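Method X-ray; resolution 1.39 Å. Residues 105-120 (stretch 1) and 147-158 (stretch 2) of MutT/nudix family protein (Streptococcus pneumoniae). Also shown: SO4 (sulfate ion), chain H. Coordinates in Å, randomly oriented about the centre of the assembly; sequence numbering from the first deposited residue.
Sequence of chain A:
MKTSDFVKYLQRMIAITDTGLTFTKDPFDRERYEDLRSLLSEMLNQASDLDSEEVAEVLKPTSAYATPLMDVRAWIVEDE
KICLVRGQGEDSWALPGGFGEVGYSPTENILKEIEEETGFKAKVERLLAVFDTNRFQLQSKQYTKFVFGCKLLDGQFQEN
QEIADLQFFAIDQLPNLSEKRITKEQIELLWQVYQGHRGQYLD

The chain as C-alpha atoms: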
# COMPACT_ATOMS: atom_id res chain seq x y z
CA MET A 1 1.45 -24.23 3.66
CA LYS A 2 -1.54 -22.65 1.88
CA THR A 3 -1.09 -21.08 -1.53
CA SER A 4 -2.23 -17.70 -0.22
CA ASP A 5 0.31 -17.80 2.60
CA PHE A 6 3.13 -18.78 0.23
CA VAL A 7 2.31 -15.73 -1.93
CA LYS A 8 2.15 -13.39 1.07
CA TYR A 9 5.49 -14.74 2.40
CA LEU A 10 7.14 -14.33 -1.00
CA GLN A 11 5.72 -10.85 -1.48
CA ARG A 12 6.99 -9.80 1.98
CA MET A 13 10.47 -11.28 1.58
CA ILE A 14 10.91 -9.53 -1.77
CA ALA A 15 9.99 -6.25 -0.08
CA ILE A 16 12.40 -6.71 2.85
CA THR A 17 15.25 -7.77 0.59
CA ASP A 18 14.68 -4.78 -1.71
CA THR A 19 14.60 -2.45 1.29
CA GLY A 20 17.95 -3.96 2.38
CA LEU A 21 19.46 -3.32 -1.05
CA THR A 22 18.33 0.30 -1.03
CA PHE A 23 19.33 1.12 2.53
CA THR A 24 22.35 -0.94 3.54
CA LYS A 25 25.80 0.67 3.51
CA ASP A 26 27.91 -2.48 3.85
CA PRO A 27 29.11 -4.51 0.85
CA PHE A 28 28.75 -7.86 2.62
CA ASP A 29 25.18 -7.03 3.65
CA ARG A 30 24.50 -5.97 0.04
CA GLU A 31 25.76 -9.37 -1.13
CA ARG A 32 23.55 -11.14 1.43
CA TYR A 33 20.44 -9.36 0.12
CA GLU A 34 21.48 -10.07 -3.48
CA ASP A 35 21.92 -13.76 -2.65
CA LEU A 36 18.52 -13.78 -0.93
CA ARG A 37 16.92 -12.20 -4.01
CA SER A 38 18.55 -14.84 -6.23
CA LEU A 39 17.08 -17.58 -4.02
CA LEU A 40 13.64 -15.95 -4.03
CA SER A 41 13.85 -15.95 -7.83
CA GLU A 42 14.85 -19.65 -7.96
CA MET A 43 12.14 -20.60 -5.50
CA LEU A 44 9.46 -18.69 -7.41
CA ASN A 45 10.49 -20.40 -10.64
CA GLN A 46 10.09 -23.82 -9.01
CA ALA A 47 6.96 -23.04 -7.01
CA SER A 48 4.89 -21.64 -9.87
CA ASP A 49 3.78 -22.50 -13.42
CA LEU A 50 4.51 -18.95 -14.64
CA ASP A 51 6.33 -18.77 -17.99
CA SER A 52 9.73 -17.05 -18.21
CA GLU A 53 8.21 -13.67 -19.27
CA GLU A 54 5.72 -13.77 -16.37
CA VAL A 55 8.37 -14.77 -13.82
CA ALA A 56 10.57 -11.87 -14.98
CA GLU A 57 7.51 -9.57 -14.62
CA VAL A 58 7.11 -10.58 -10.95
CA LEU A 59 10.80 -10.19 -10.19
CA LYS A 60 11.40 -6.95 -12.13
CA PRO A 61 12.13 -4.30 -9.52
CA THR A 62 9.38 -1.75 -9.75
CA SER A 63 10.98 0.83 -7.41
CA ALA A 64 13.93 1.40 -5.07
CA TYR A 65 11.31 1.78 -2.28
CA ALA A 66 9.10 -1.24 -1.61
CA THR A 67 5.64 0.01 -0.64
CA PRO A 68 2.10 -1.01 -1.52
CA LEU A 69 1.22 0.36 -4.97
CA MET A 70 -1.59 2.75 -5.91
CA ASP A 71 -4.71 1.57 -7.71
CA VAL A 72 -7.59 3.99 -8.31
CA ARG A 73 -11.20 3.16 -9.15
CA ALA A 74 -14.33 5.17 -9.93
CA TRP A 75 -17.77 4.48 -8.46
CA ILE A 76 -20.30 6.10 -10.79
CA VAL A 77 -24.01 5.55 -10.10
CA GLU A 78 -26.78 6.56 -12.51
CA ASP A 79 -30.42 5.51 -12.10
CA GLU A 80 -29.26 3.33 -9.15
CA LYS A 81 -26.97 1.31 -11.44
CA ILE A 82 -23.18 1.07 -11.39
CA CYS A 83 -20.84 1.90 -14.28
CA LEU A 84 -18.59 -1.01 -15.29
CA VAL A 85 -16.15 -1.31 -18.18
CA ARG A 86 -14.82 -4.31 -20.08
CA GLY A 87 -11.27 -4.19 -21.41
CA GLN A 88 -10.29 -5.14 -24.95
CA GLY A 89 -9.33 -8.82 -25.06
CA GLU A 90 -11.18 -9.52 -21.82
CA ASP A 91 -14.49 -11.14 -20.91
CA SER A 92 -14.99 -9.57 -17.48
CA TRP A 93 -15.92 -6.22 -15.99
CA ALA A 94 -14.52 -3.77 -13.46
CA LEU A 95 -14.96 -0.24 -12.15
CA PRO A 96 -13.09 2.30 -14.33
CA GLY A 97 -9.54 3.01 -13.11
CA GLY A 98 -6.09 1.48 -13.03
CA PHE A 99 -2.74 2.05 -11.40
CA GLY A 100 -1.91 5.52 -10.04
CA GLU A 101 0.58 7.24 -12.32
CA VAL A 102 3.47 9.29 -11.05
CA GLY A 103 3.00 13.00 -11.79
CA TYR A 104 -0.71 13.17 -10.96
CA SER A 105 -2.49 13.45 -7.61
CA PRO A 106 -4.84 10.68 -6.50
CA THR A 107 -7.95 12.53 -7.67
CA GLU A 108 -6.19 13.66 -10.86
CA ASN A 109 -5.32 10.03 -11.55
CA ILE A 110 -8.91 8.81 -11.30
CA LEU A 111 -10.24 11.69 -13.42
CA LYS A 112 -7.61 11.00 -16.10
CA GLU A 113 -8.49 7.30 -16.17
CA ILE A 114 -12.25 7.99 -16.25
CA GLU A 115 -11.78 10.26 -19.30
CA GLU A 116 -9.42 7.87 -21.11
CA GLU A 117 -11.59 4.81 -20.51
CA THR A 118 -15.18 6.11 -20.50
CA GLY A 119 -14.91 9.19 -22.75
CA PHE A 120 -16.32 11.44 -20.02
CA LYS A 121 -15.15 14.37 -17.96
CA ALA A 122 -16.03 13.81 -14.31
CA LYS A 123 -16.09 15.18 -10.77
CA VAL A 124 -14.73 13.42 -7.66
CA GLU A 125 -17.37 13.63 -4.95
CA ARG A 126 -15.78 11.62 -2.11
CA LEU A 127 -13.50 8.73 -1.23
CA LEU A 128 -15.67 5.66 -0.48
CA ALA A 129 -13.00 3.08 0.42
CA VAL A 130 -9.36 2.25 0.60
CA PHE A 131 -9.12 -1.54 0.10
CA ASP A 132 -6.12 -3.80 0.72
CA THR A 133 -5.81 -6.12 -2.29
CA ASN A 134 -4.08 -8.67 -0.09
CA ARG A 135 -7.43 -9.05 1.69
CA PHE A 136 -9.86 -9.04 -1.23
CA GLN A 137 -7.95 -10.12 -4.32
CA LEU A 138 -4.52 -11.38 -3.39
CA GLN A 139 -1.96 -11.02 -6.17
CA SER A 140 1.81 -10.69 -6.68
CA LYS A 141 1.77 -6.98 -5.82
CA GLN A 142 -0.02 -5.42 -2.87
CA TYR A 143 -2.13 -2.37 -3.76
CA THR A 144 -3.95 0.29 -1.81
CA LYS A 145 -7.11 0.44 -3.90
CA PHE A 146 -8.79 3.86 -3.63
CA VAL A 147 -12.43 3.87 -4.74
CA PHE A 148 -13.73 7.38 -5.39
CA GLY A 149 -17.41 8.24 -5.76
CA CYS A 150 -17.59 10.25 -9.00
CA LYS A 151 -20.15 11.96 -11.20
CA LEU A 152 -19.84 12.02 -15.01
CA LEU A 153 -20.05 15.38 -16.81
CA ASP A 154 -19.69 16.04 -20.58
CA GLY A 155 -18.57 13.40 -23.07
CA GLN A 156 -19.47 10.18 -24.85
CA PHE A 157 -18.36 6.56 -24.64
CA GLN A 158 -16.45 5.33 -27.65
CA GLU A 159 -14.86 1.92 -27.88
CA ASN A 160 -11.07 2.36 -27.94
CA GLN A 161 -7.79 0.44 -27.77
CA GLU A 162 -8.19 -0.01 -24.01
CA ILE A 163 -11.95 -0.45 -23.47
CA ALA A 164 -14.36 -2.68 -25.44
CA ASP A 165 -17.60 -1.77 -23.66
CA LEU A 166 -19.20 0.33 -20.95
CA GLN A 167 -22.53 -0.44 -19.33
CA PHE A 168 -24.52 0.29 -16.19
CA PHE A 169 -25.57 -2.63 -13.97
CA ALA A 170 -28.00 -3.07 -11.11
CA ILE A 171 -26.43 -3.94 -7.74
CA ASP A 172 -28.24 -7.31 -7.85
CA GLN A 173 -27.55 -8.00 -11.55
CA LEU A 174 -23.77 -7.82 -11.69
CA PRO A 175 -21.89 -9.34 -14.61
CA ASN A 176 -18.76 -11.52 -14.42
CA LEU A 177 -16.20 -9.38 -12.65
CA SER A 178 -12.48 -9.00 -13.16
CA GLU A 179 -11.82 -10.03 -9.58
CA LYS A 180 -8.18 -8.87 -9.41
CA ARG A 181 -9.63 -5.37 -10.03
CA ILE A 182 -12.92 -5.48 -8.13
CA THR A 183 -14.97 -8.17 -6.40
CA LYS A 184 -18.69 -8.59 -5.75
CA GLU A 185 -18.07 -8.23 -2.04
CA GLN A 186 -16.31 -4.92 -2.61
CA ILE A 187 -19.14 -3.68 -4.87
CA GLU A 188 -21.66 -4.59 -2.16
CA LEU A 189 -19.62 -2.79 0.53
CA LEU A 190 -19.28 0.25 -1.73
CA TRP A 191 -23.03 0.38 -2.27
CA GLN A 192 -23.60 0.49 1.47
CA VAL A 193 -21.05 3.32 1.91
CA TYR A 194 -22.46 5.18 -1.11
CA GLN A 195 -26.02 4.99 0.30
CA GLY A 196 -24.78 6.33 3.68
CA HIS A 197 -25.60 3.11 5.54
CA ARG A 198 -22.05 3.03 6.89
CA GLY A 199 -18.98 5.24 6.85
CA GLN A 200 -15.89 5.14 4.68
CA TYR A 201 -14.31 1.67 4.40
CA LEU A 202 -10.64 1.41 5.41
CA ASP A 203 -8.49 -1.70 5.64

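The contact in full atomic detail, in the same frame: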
# COMPACT_ATOMS: atom_id res chain seq x y z
N SER A 105 -1.99 13.69 -8.97
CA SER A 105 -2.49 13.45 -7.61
C SER A 105 -3.47 12.28 -7.63
O SER A 105 -3.82 11.77 -8.68
CB SER A 105 -3.20 14.70 -7.09
OG SER A 105 -4.50 14.78 -7.68
N PRO A 106 -3.93 11.81 -6.45
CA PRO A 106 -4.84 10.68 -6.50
C PRO A 106 -6.15 11.01 -7.21
O PRO A 106 -6.59 10.21 -8.03
CB PRO A 106 -5.04 10.34 -5.01
CG PRO A 106 -3.72 10.75 -4.39
CD PRO A 106 -3.37 12.02 -5.10
N THR A 107 -6.72 12.18 -6.95
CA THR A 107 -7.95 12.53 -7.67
C THR A 107 -7.67 12.80 -9.15
O THR A 107 -8.47 12.44 -10.00
CB THR A 107 -8.73 13.69 -7.02
OG1 THR A 107 -7.96 14.90 -7.10
CG2 THR A 107 -9.11 13.37 -5.57
N GLU A 108 -6.53 13.43 -9.46
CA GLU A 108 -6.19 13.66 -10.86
C GLU A 108 -6.04 12.34 -11.60
O GLU A 108 -6.46 12.21 -12.75
CB GLU A 108 -4.92 14.49 -10.99
CG GLU A 108 -5.13 15.95 -10.62
CD GLU A 108 -3.84 16.68 -10.32
OE1 GLU A 108 -2.73 16.10 -10.40
OE2 GLU A 108 -3.95 17.89 -9.98
N ASN A 109 -5.46 11.34 -10.94
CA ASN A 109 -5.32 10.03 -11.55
C ASN A 109 -6.66 9.40 -11.89
O ASN A 109 -6.84 8.91 -13.01
CB ASN A 109 -4.52 9.11 -10.62
CG ASN A 109 -3.05 9.06 -10.98
OD1 ASN A 109 -2.71 8.73 -12.11
ND2 ASN A 109 -2.17 9.36 -10.02
N ILE A 110 -7.63 9.45 -10.98
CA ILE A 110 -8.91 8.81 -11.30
C ILE A 110 -9.65 9.59 -12.39
O ILE A 110 -10.26 8.97 -13.25
CB ILE A 110 -9.80 8.49 -10.06
CG1 ILE A 110 -10.93 7.52 -10.46
CG2 ILE A 110 -10.39 9.74 -9.42
CD1 ILE A 110 -10.48 6.27 -11.19
N LEU A 111 -9.57 10.92 -12.37
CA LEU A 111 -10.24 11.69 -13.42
C LEU A 111 -9.63 11.42 -14.79
O LEU A 111 -10.37 11.32 -15.79
CB LEU A 111 -10.20 13.19 -13.11
CG LEU A 111 -11.03 13.53 -11.86
CD1 LEU A 111 -10.88 15.00 -11.51
CD2 LEU A 111 -12.49 13.15 -12.04
N LYS A 112 -8.31 11.31 -14.85
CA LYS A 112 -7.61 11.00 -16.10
C LYS A 112 -8.07 9.64 -16.63
O LYS A 112 -8.43 9.51 -17.81
CB LYS A 112 -6.09 11.04 -15.88
CG LYS A 112 -5.26 10.64 -17.10
CD LYS A 112 -3.78 10.80 -16.79
CE LYS A 112 -2.90 10.56 -18.01
NZ LYS A 112 -2.80 9.11 -18.29
N GLU A 113 -8.11 8.64 -15.76
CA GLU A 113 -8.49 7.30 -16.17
C GLU A 113 -9.96 7.22 -16.55
O GLU A 113 -10.30 6.57 -17.55
CB GLU A 113 -8.05 6.26 -15.15
CG GLU A 113 -6.54 6.34 -15.05
CD GLU A 113 -5.91 5.47 -14.01
OE1 GLU A 113 -6.60 4.63 -13.42
OE2 GLU A 113 -4.69 5.62 -13.78
N ILE A 114 -10.84 7.91 -15.83
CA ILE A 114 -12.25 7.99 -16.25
C ILE A 114 -12.35 8.56 -17.68
O ILE A 114 -13.05 8.00 -18.54
CB ILE A 114 -13.08 8.85 -15.31
CG1 ILE A 114 -13.25 8.15 -13.95
CG2 ILE A 114 -14.46 9.13 -15.93
CD1 ILE A 114 -13.74 9.12 -12.88
N GLU A 115 -11.64 9.65 -17.97
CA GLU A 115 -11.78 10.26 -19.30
C GLU A 115 -11.23 9.33 -20.38
O GLU A 115 -11.86 9.15 -21.43
CB GLU A 115 -11.10 11.63 -19.36
CG GLU A 115 -11.43 12.39 -20.65
CD GLU A 115 -10.99 13.85 -20.62
OE1 GLU A 115 -10.42 14.29 -19.62
OE2 GLU A 115 -11.21 14.56 -21.62
N GLU A 116 -10.07 8.73 -20.13
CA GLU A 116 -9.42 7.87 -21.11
C GLU A 116 -10.23 6.62 -21.41
O GLU A 116 -10.29 6.17 -22.55
CB GLU A 116 -8.01 7.49 -20.64
CG GLU A 116 -7.04 8.65 -20.65
CD GLU A 116 -5.69 8.34 -20.02
OE1 GLU A 116 -5.56 7.36 -19.27
OE2 GLU A 116 -4.75 9.11 -20.29
N GLU A 117 -10.87 6.06 -20.39
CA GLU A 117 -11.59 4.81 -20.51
C GLU A 117 -13.05 5.01 -20.92
O GLU A 117 -13.56 4.29 -21.78
CB GLU A 117 -11.53 4.04 -19.18
CG GLU A 117 -10.14 3.51 -18.89
CD GLU A 117 -9.97 2.99 -17.49
OE1 GLU A 117 -10.96 2.65 -16.82
OE2 GLU A 117 -8.78 2.93 -17.07
N THR A 118 -13.73 5.97 -20.29
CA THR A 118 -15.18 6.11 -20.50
C THR A 118 -15.56 7.16 -21.54
O THR A 118 -16.69 7.14 -22.04
CB THR A 118 -15.93 6.47 -19.22
OG1 THR A 118 -15.67 7.83 -18.88
CG2 THR A 118 -15.55 5.56 -18.04
N GLY A 119 -14.65 8.09 -21.82
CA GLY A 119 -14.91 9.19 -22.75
C GLY A 119 -15.54 10.39 -22.08
O GLY A 119 -15.92 11.35 -22.77
N PHE A 120 -15.67 10.36 -20.76
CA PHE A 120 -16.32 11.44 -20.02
C PHE A 120 -15.42 12.23 -19.09
O PHE A 120 -14.55 11.67 -18.42
CB PHE A 120 -17.48 10.88 -19.20
CG PHE A 120 -18.66 10.48 -20.03
CD1 PHE A 120 -18.72 9.23 -20.62
CD2 PHE A 120 -19.72 11.37 -20.21
CE1 PHE A 120 -19.82 8.86 -21.38
CE2 PHE A 120 -20.83 11.00 -20.98
CZ PHE A 120 -20.87 9.74 -21.56
N VAL A 147 -11.20 3.83 -3.94
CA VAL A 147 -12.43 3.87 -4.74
C VAL A 147 -13.12 5.20 -4.46
O VAL A 147 -13.58 5.44 -3.33
CB VAL A 147 -13.37 2.70 -4.44
CG1 VAL A 147 -14.54 2.76 -5.41
CG2 VAL A 147 -12.63 1.37 -4.55
N PHE A 148 -13.16 6.05 -5.48
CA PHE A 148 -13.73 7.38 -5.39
C PHE A 148 -15.14 7.39 -5.95
O PHE A 148 -15.39 6.88 -7.04
CB PHE A 148 -12.91 8.37 -6.21
CG PHE A 148 -11.51 8.59 -5.69
CD1 PHE A 148 -11.27 9.50 -4.67
CD2 PHE A 148 -10.44 7.90 -6.24
CE1 PHE A 148 -9.98 9.73 -4.20
CE2 PHE A 148 -9.14 8.13 -5.79
CZ PHE A 148 -8.92 9.03 -4.77
N GLY A 149 -16.08 7.96 -5.19
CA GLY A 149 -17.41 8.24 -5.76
C GLY A 149 -17.31 9.42 -6.69
O GLY A 149 -16.83 10.49 -6.28
N CYS A 150 -17.73 9.23 -7.95
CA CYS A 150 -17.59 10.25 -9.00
C CYS A 150 -18.88 10.44 -9.77
O CYS A 150 -19.71 9.55 -9.84
CB CYS A 150 -16.48 9.90 -10.00
SG CYS A 150 -14.86 9.58 -9.29
N LYS A 151 -19.01 11.63 -10.34
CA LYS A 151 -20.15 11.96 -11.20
C LYS A 151 -19.62 12.30 -12.58
O LYS A 151 -18.64 13.05 -12.71
CB LYS A 151 -20.91 13.14 -10.59
CG LYS A 151 -22.01 13.71 -11.48
CD LYS A 151 -22.69 14.90 -10.82
CE LYS A 151 -23.68 15.53 -11.78
NZ LYS A 151 -24.61 16.50 -11.12
N LEU A 152 -20.24 11.74 -13.63
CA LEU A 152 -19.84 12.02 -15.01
C LEU A 152 -20.42 13.35 -15.46
O LEU A 152 -21.52 13.73 -15.04
CB LEU A 152 -20.24 10.88 -15.96
CG LEU A 152 -19.62 9.51 -15.67
CD1 LEU A 152 -20.04 8.49 -16.71
CD2 LEU A 152 -18.10 9.60 -15.60
N LEU A 153 -19.64 14.08 -16.26
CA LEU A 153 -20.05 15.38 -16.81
C LEU A 153 -20.21 15.26 -18.34
O LEU A 153 -20.89 14.35 -18.80
CB LEU A 153 -19.07 16.49 -16.37
CG LEU A 153 -18.74 16.59 -14.88
CD1 LEU A 153 -17.56 17.52 -14.60
CD2 LEU A 153 -19.96 17.01 -14.05
N ASP A 154 -19.58 16.12 -19.12
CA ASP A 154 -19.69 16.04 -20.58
C ASP A 154 -18.85 14.93 -21.19
O ASP A 154 -17.78 14.60 -20.67
CB ASP A 154 -19.29 17.36 -21.25
CG ASP A 154 -20.23 18.51 -20.90
OD1 ASP A 154 -21.46 18.34 -20.98
OD2 ASP A 154 -19.71 19.59 -20.54
N GLY A 155 -19.33 14.37 -22.29
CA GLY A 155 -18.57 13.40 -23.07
C GLY A 155 -19.45 12.35 -23.72
O GLY A 155 -20.67 12.53 -23.86
N GLN A 156 -18.82 11.26 -24.12
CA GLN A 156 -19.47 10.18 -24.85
C GLN A 156 -18.57 8.95 -24.83
O GLN A 156 -17.36 9.07 -25.06
CB GLN A 156 -19.73 10.61 -26.29
CG GLN A 156 -20.52 9.62 -27.12
CD GLN A 156 -20.67 10.06 -28.56
OE1 GLN A 156 -19.68 10.21 -29.28
NE2 GLN A 156 -21.91 10.25 -28.99
N PHE A 157 -19.15 7.79 -24.55
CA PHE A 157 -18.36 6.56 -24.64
C PHE A 157 -18.08 6.19 -26.08
O PHE A 157 -19.00 6.15 -26.91
CB PHE A 157 -18.99 5.37 -23.90
CG PHE A 157 -18.21 4.09 -24.10
CD1 PHE A 157 -16.96 3.92 -23.50
CD2 PHE A 157 -18.68 3.08 -24.94
CE1 PHE A 157 -16.22 2.77 -23.69
CE2 PHE A 157 -17.93 1.93 -25.15
CZ PHE A 157 -16.70 1.77 -24.53
N GLN A 158 -16.82 5.92 -26.38
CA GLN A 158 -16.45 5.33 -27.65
C GLN A 158 -15.49 4.20 -27.36
O GLN A 158 -14.51 4.37 -26.63
CB GLN A 158 -15.80 6.36 -28.59
CG GLN A 158 -16.73 7.49 -29.04
CD GLN A 158 -16.11 8.39 -30.10
OE1 GLN A 158 -14.89 8.37 -30.31
NE2 GLN A 158 -16.95 9.17 -30.76
S SO4 H . 0.82 10.62 -19.34
O1 SO4 H . 2.09 9.97 -19.74
O2 SO4 H . -0.29 10.09 -20.17
O3 SO4 H . 0.57 10.31 -17.92
O4 SO4 H . 0.92 12.08 -19.56
O HOH W 1 -14.23 5.73 -24.26

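The contact between residues 105-120 and 147-158 is a helix packed on a strand through an apolar seam, closed at the helix's C-terminal end by a short backbone pairing around one phenylalanine. It illustrates how alternation in a strand meets the periodicity of a helix. Along the strand of the second stretch, Phe148, Cys150 and Leu152 point toward the helix while Val147 and Lys151 point away; helix 106-118, crossing at 64°, answers with Ile110 and Ile114, one turn apart. Ile110 CG2 lies 3.7 Å from Phe148 CD2, and Ile114 spans two neighbours, its CD1 3.8 Å from Cys150 SG and its CG2 3.7 Å from Leu152 CD2. Branched aliphatic groups suit this layer, filling the space between the backbones without needing polar partners. At the helix start, Pro106 CB approaches Phe148 CZ at 4.1 Å, beside Ser105, whose OG caps the helix by accepting from Glu108 N at 3.0 Å.

Where the helix ends, polar backbone takes over. Gly119 adopts positive phi, and its O accepts the one direct hydrogen bond between the stretches, from Gln156 N at 3.2 Å. Glycine fits here: a CB would lie 2.0 Å from Gln156 O. Gly155, paired with Phe120 in an antiparallel bridge, is equally constrained, since a CB would clash with Gly119 O and Phe120 CA. The close backbones also allow a CA-H...O contact from Phe157 CA to Thr118 O, 3.1 Å.

Phe120 contributes the largest covered area, 120 Å². Leu152 CD1 sits over one face of its ring and the Gly155-Gln156 peptide over the opposite face, so the flat side chain bridges apolar packing and backbone. Beyond it, one water donates to both Glu117 O (2.9 Å) and Gln158 O (2.7 Å), adding a bridge from Glu117, whose O also meets the edge of the Phe157 ring, to Gln158, which makes no direct contact of its own.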